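Local atomic coordinates of Ion-channel modulator raklp (Rhipicephalus appendiculatus, PDB entry 2W8X), a protein that modulates ion channels, probably activating maxiK potassium channels, as a salivary protein of the brown ear tick with a highly modified Kunitz/BPTI structure. Residues A[14-20]-A[49-53]; A[29-33]-A[43-47]. All blocks are in the same frame, centred on the assembly; numbering follows the deposited sequence. Where two conformers were deposited one is given.

Contact 1 of 2, residues A[14-20]-A[49-53]; sequences SLCECDP and NCNSH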
loop_
_atom_site.group_PDB
_atom_site.type_symbol
_atom_site.label_atom_id
_atom_site.label_comp_id
_atom_site.label_asym_id
_atom_site.label_seq_id
_atom_site.Cartn_x
_atom_site.Cartn_y
_atom_site.Cartn_z
ATOM N N SER A 14 1.994 1.564 -10.844
ATOM C CA SER A 14 3.095 2.041 -10.029
ATOM C C SER A 14 3.406 1.099 -8.862
ATOM O O SER A 14 4.545 1.016 -8.429
ATOM C CB SER A 14 2.790 3.446 -9.497
ATOM O OG SER A 14 1.906 3.434 -8.383
ATOM N N LEU A 15 2.389 0.389 -8.373
ATOM C CA LEU A 15 2.557 -0.605 -7.302
ATOM C C LEU A 15 3.565 -1.699 -7.649
ATOM O O LEU A 15 4.172 -2.301 -6.766
ATOM C CB LEU A 15 1.219 -1.284 -6.978
ATOM C CG LEU A 15 0.056 -0.423 -6.533
ATOM C CD1 LEU A 15 -1.188 -1.299 -6.336
ATOM C CD2 LEU A 15 0.405 0.358 -5.270
ATOM N N CYS A 16 3.727 -1.972 -8.940
ATOM C CA CYS A 16 4.490 -3.102 -9.411
ATOM C C CYS A 16 5.674 -2.727 -10.309
ATOM O O CYS A 16 6.668 -3.464 -10.363
ATOM C CB CYS A 16 3.559 -4.054 -10.168
ATOM S SG CYS A 16 2.089 -4.510 -9.217
ATOM N N GLU A 17 5.581 -1.581 -10.986
ATOM C CA GLU A 17 6.579 -1.164 -11.956
ATOM C C GLU A 17 7.568 -0.106 -11.428
ATOM O O GLU A 17 8.625 0.112 -12.026
ATOM C CB GLU A 17 5.847 -0.615 -13.188
ATOM C CG GLU A 17 5.127 -1.665 -13.951
ATOM C CD GLU A 17 4.406 -1.112 -15.160
ATOM O OE1 GLU A 17 5.062 -0.400 -15.962
ATOM O OE2 GLU A 17 3.194 -1.367 -15.293
ATOM N N CYS A 18 7.223 0.581 -10.344
ATOM C CA CYS A 18 8.192 1.457 -9.687
ATOM C C CYS A 18 9.391 0.648 -9.236
ATOM O O CYS A 18 9.220 -0.429 -8.702
ATOM C CB CYS A 18 7.551 2.184 -8.511
ATOM S SG CYS A 18 6.400 3.476 -9.056
ATOM N N ASP A 19 10.597 1.157 -9.465
ATOM C CA ASP A 19 11.818 0.484 -9.027
ATOM C C ASP A 19 11.809 0.368 -7.520
ATOM O O ASP A 19 11.801 1.375 -6.831
ATOM C CB ASP A 19 13.014 1.273 -9.514
ATOM C CG ASP A 19 14.339 0.691 -9.120
ATOM O OD1 ASP A 19 14.436 -0.279 -8.357
ATOM O OD2 ASP A 19 15.349 1.284 -9.606
ATOM N N PRO A 20 11.795 -0.874 -6.993
ATOM C CA PRO A 20 11.684 -1.036 -5.533
ATOM C C PRO A 20 12.890 -0.569 -4.748
ATOM O O PRO A 20 12.806 -0.371 -3.534
ATOM C CB PRO A 20 11.511 -2.539 -5.382
ATOM C CG PRO A 20 12.160 -3.107 -6.541
ATOM C CD PRO A 20 11.878 -2.175 -7.670
ATOM N N ASN A 49 7.714 4.712 -1.336
ATOM C CA ASN A 49 7.774 4.208 -2.701
ATOM C C ASN A 49 6.456 3.526 -3.025
ATOM O O ASN A 49 5.981 2.699 -2.242
ATOM C CB ASN A 49 8.970 3.228 -2.773
ATOM C CG ASN A 49 9.287 2.695 -4.160
ATOM O OD1 ASN A 49 8.404 2.448 -4.998
ATOM N ND2 ASN A 49 10.599 2.523 -4.420
ATOM N N CYS A 50 5.846 3.857 -4.164
ATOM C CA CYS A 50 4.590 3.192 -4.547
ATOM C C CYS A 50 4.716 1.655 -4.576
ATOM O O CYS A 50 3.750 0.945 -4.284
ATOM C CB CYS A 50 4.077 3.692 -5.891
ATOM S SG CYS A 50 3.387 5.362 -5.856
ATOM N N ASN A 51 5.900 1.148 -4.920
ATOM C CA ASN A 51 6.186 -0.272 -4.839
ATOM C C ASN A 51 6.723 -0.619 -3.458
ATOM O O ASN A 51 7.911 -0.878 -3.249
ATOM C CB ASN A 51 7.102 -0.718 -5.975
ATOM C CG ASN A 51 7.378 -2.205 -5.991
ATOM O OD1 ASN A 51 6.853 -3.010 -5.180
ATOM N ND2 ASN A 51 8.195 -2.609 -6.975
ATOM N N SER A 52 5.803 -0.556 -2.501
ATOM C CA SER A 52 6.021 -1.000 -1.102
ATOM C C SER A 52 4.661 -1.428 -0.613
ATOM O O SER A 52 3.653 -0.750 -0.884
ATOM C CB SER A 52 6.616 0.098 -0.184
ATOM O OG SER A 52 5.767 1.215 -0.032
ATOM N N HIS A 53 4.627 -2.579 0.031
ATOM C CA HIS A 53 3.374 -3.291 0.324
ATOM C C HIS A 53 3.340 -3.707 1.781
ATOM O O HIS A 53 4.369 -4.049 2.354
ATOM C CB HIS A 53 3.266 -4.508 -0.591
ATOM C CG HIS A 53 3.336 -4.155 -2.043
ATOM N ND1 HIS A 53 2.212 -4.069 -2.846
ATOM C CD2 HIS A 53 4.395 -3.867 -2.834
ATOM C CE1 HIS A 53 2.593 -3.746 -4.070
ATOM N NE2 HIS A 53 3.910 -3.594 -4.086
HETATM O O HOH W 1 10.363 -0.297 -1.929
#

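Contact 2 of 2, residues A[29-33]-A[43-47]; sequences DQLWH and RGGYR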
loop_
_atom_site.group_PDB
_atom_site.type_symbol
_atom_site.label_atom_id
_atom_site.label_comp_id
_atom_site.label_asym_id
_atom_site.label_seq_id
_atom_site.Cartn_x
_atom_site.Cartn_y
_atom_site.Cartn_z
ATOM N N ASP A 29 11.946 -3.102 7.247
ATOM C CA ASP A 29 12.157 -4.529 7.028
ATOM C C ASP A 29 10.836 -5.264 6.869
ATOM O O ASP A 29 10.788 -6.302 6.214
ATOM C CB ASP A 29 12.927 -5.163 8.167
ATOM C CG ASP A 29 14.425 -4.793 8.188
ATOM O OD1 ASP A 29 14.934 -4.126 7.289
ATOM O OD2 ASP A 29 15.110 -5.213 9.158
ATOM N N GLN A 30 9.766 -4.741 7.481
ATOM C CA GLN A 30 8.488 -5.446 7.535
ATOM C C GLN A 30 7.567 -5.186 6.346
ATOM O O GLN A 30 6.511 -5.826 6.220
ATOM C CB GLN A 30 7.747 -5.124 8.834
ATOM C CG GLN A 30 8.342 -5.788 10.083
ATOM C CD GLN A 30 9.721 -5.336 10.485
ATOM O OE1 GLN A 30 10.594 -6.178 10.744
ATOM N NE2 GLN A 30 9.933 -4.031 10.570
ATOM N N LEU A 31 7.953 -4.247 5.481
ATOM C CA LEU A 31 7.244 -4.056 4.222
ATOM C C LEU A 31 7.741 -5.094 3.215
ATOM O O LEU A 31 8.725 -5.766 3.462
ATOM C CB LEU A 31 7.418 -2.625 3.711
ATOM C CG LEU A 31 6.827 -1.554 4.627
ATOM C CD1 LEU A 31 7.063 -0.190 3.985
ATOM C CD2 LEU A 31 5.325 -1.767 4.938
ATOM N N TRP A 32 7.042 -5.199 2.085
ATOM C CA TRP A 32 7.409 -6.046 0.963
ATOM C C TRP A 32 7.481 -5.229 -0.328
ATOM O O TRP A 32 6.914 -4.128 -0.421
ATOM C CB TRP A 32 6.322 -7.136 0.804
ATOM C CG TRP A 32 6.281 -8.078 1.989
ATOM C CD1 TRP A 32 5.815 -7.806 3.246
ATOM C CD2 TRP A 32 6.778 -9.428 2.030
ATOM N NE1 TRP A 32 5.992 -8.902 4.068
ATOM C CE2 TRP A 32 6.572 -9.911 3.344
ATOM C CE3 TRP A 32 7.349 -10.277 1.082
ATOM C CZ2 TRP A 32 6.919 -11.211 3.706
ATOM C CZ3 TRP A 32 7.689 -11.561 1.452
ATOM C CH2 TRP A 32 7.484 -11.997 2.751
ATOM N N HIS A 33 8.163 -5.768 -1.335
ATOM C CA HIS A 33 8.245 -5.133 -2.636
ATOM C C HIS A 33 8.146 -6.183 -3.714
ATOM O O HIS A 33 8.462 -7.361 -3.503
ATOM C CB HIS A 33 9.557 -4.324 -2.786
ATOM C CG HIS A 33 10.785 -5.172 -2.855
ATOM N ND1 HIS A 33 11.429 -5.661 -1.731
ATOM C CD2 HIS A 33 11.416 -5.719 -3.919
ATOM C CE1 HIS A 33 12.458 -6.403 -2.112
ATOM N NE2 HIS A 33 12.452 -6.490 -3.437
ATOM N N ARG A 43 10.966 -9.494 0.539
ATOM C CA ARG A 43 10.965 -8.743 1.756
ATOM C C ARG A 43 11.664 -7.397 1.631
ATOM O O ARG A 43 12.661 -7.272 0.891
ATOM C CB ARG A 43 11.602 -9.579 2.861
ATOM C CG ARG A 43 10.773 -10.763 3.269
ATOM C CD ARG A 43 11.529 -11.712 4.177
ATOM N NE ARG A 43 10.717 -12.931 4.395
ATOM C CZ ARG A 43 10.005 -13.173 5.477
ATOM N NH1 ARG A 43 9.975 -12.314 6.476
ATOM N NH2 ARG A 43 9.341 -14.332 5.562
ATOM N N GLY A 44 11.185 -6.440 2.437
ATOM C CA GLY A 44 11.718 -5.091 2.549
ATOM C C GLY A 44 10.987 -4.132 1.639
ATOM O O GLY A 44 10.518 -4.492 0.547
ATOM N N GLY A 45 10.908 -2.883 2.068
ATOM C CA GLY A 45 10.419 -1.805 1.167
ATOM C C GLY A 45 10.700 -0.445 1.740
ATOM O O GLY A 45 10.889 -0.306 2.952
ATOM N N TYR A 46 10.718 0.568 0.865
ATOM C CA TYR A 46 10.833 1.961 1.268
ATOM C C TYR A 46 9.442 2.565 1.409
ATOM O O TYR A 46 8.610 2.467 0.494
ATOM C CB TYR A 46 11.686 2.741 0.266
ATOM C CG TYR A 46 13.137 2.276 0.241
ATOM C CD1 TYR A 46 14.069 2.758 1.135
ATOM C CD2 TYR A 46 13.558 1.364 -0.718
ATOM C CE1 TYR A 46 15.377 2.291 1.083
ATOM C CE2 TYR A 46 14.843 0.907 -0.758
ATOM C CZ TYR A 46 15.745 1.376 0.141
ATOM O OH TYR A 46 17.088 0.927 0.053
ATOM N N ARG A 47 9.209 3.212 2.550
ATOM C CA ARG A 47 7.860 3.578 3.015
ATOM C C ARG A 47 7.089 4.516 2.092
ATOM O O ARG A 47 5.855 4.523 2.106
ATOM C CB ARG A 47 7.912 4.188 4.421
ATOM C CG ARG A 47 8.208 3.195 5.517
ATOM C CD ARG A 47 8.209 3.860 6.873
ATOM N NE ARG A 47 8.245 2.879 7.954
ATOM C CZ ARG A 47 8.421 3.193 9.219
ATOM N NH1 ARG A 47 8.591 4.461 9.563
ATOM N NH2 ARG A 47 8.468 2.239 10.132
#

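Contact 1 of 2, residues A[14-20]-A[49-53]
Asn51 lays its amide against the inner side of the turn that leaves helix 14-17, its CB 3.9 Å from Cys18 CB and its ND2 3.7 Å from Pro20 CB. Asn51 ND2 donates a nearly straight hydrogen bond to Cys18 O (3.0 Å), while Asn51 OD1 accepts from the backbone N of Tyr34 in strand 31-35, so one short side chain ties the turn to the hairpin. An amide suits this place because it can donate and accept at once. Asn49 works in the same way: its ND2 reaches Asp19 O at 2.9 Å, and its OD1 takes the backbone N of Asn51 at 2.8 Å, closing an Asx turn. At the other end His53 NE2 donates to Leu15 O (3.0 Å) at the edge of its ring; its ND1 bonds a glycerol, probably from the crystallisation liquor. Leu15 CA also approaches Cys50 O at 3.6 Å in a straight CA-H...O contact. Cys18 SG packs on Cys50 CB at 3.9 Å, although the two cysteines belong to different disulfides, Cys3-Cys18 and Cys10-Cys50. In this modified Kunitz/BPTI fold 49-53 lies in the loop leading to the C-terminal helix 56-70, to which Cys16-Cys63 also ties helix 14-17. A water donates to both Pro20 O (2.9 Å) and Asn51 O (2.8 Å), bridging the two segments. Polar side chains of 49-53 thus satisfy carbonyls that the short helix 14-17 and the turn after it leave without helical partners (Leu15 O, Cys18 O, Asp19 O), giving a buried, directional join within a small disulfide-rich core.

Contact 2 of 2, residues A[29-33]-A[43-47]
This is a crossing of two strands that belong to different two-stranded sheets: strand 31-33 begins the 31-35/40-42 hairpin of the modified Kunitz/BPTI structure, and strand 44-46 follows it after a corner at Arg43. The axes cross at 90° and approach to 4.0 Å, so the contact has a single bridge, the antiparallel non-hydrogen-bonded pair Trp32-Arg43, and no ladder. Gly44 N donates to Leu31 O (2.7 Å), and His33 ND1 donates to Gly44 O (2.7 Å), the imidazole taking over where the backbones diverge. Glycine fits both central places: Gly44 has a positive phi, and a CB on Gly45 would lie 3.2 Å from both Trp32 O and Leu31 CB. Arg43 CG lies over the benzene half of the Trp32 indole, 3.8 Å from that ring's centroid and 19° off its normal, a CH-pi contact. Leu31 CD1 meets Arg47 CG at 3.9 Å. One main-chain bond and one imidazole donor thus do the work of a ladder, so that Leu31 O and Gly44 O both receive a donor.

Overall arrangement
Contact 2 is nested in the loop that contact 1 closes: the chain passes from 14-20 through the segments 29-33 and 43-47, with their strands 31-33 and 44-46, and returns at 49-53, just before helix 56-70. Their centres lie 10 Å apart, contact 1 about 3 Å from the centre of the chain and contact 2 about 9 Å from it. They touch directly, with a probable hydrogen bond from His53 N to Trp32 O (2.8 Å) and Pro20 CB packed 3.5 Å from His33 CD2. The strand crossing is thereby fastened to the buried, disulfide-rich centre, whereas Arg47 O accepts a hydrogen bond from Ser54 OG of the second subunit.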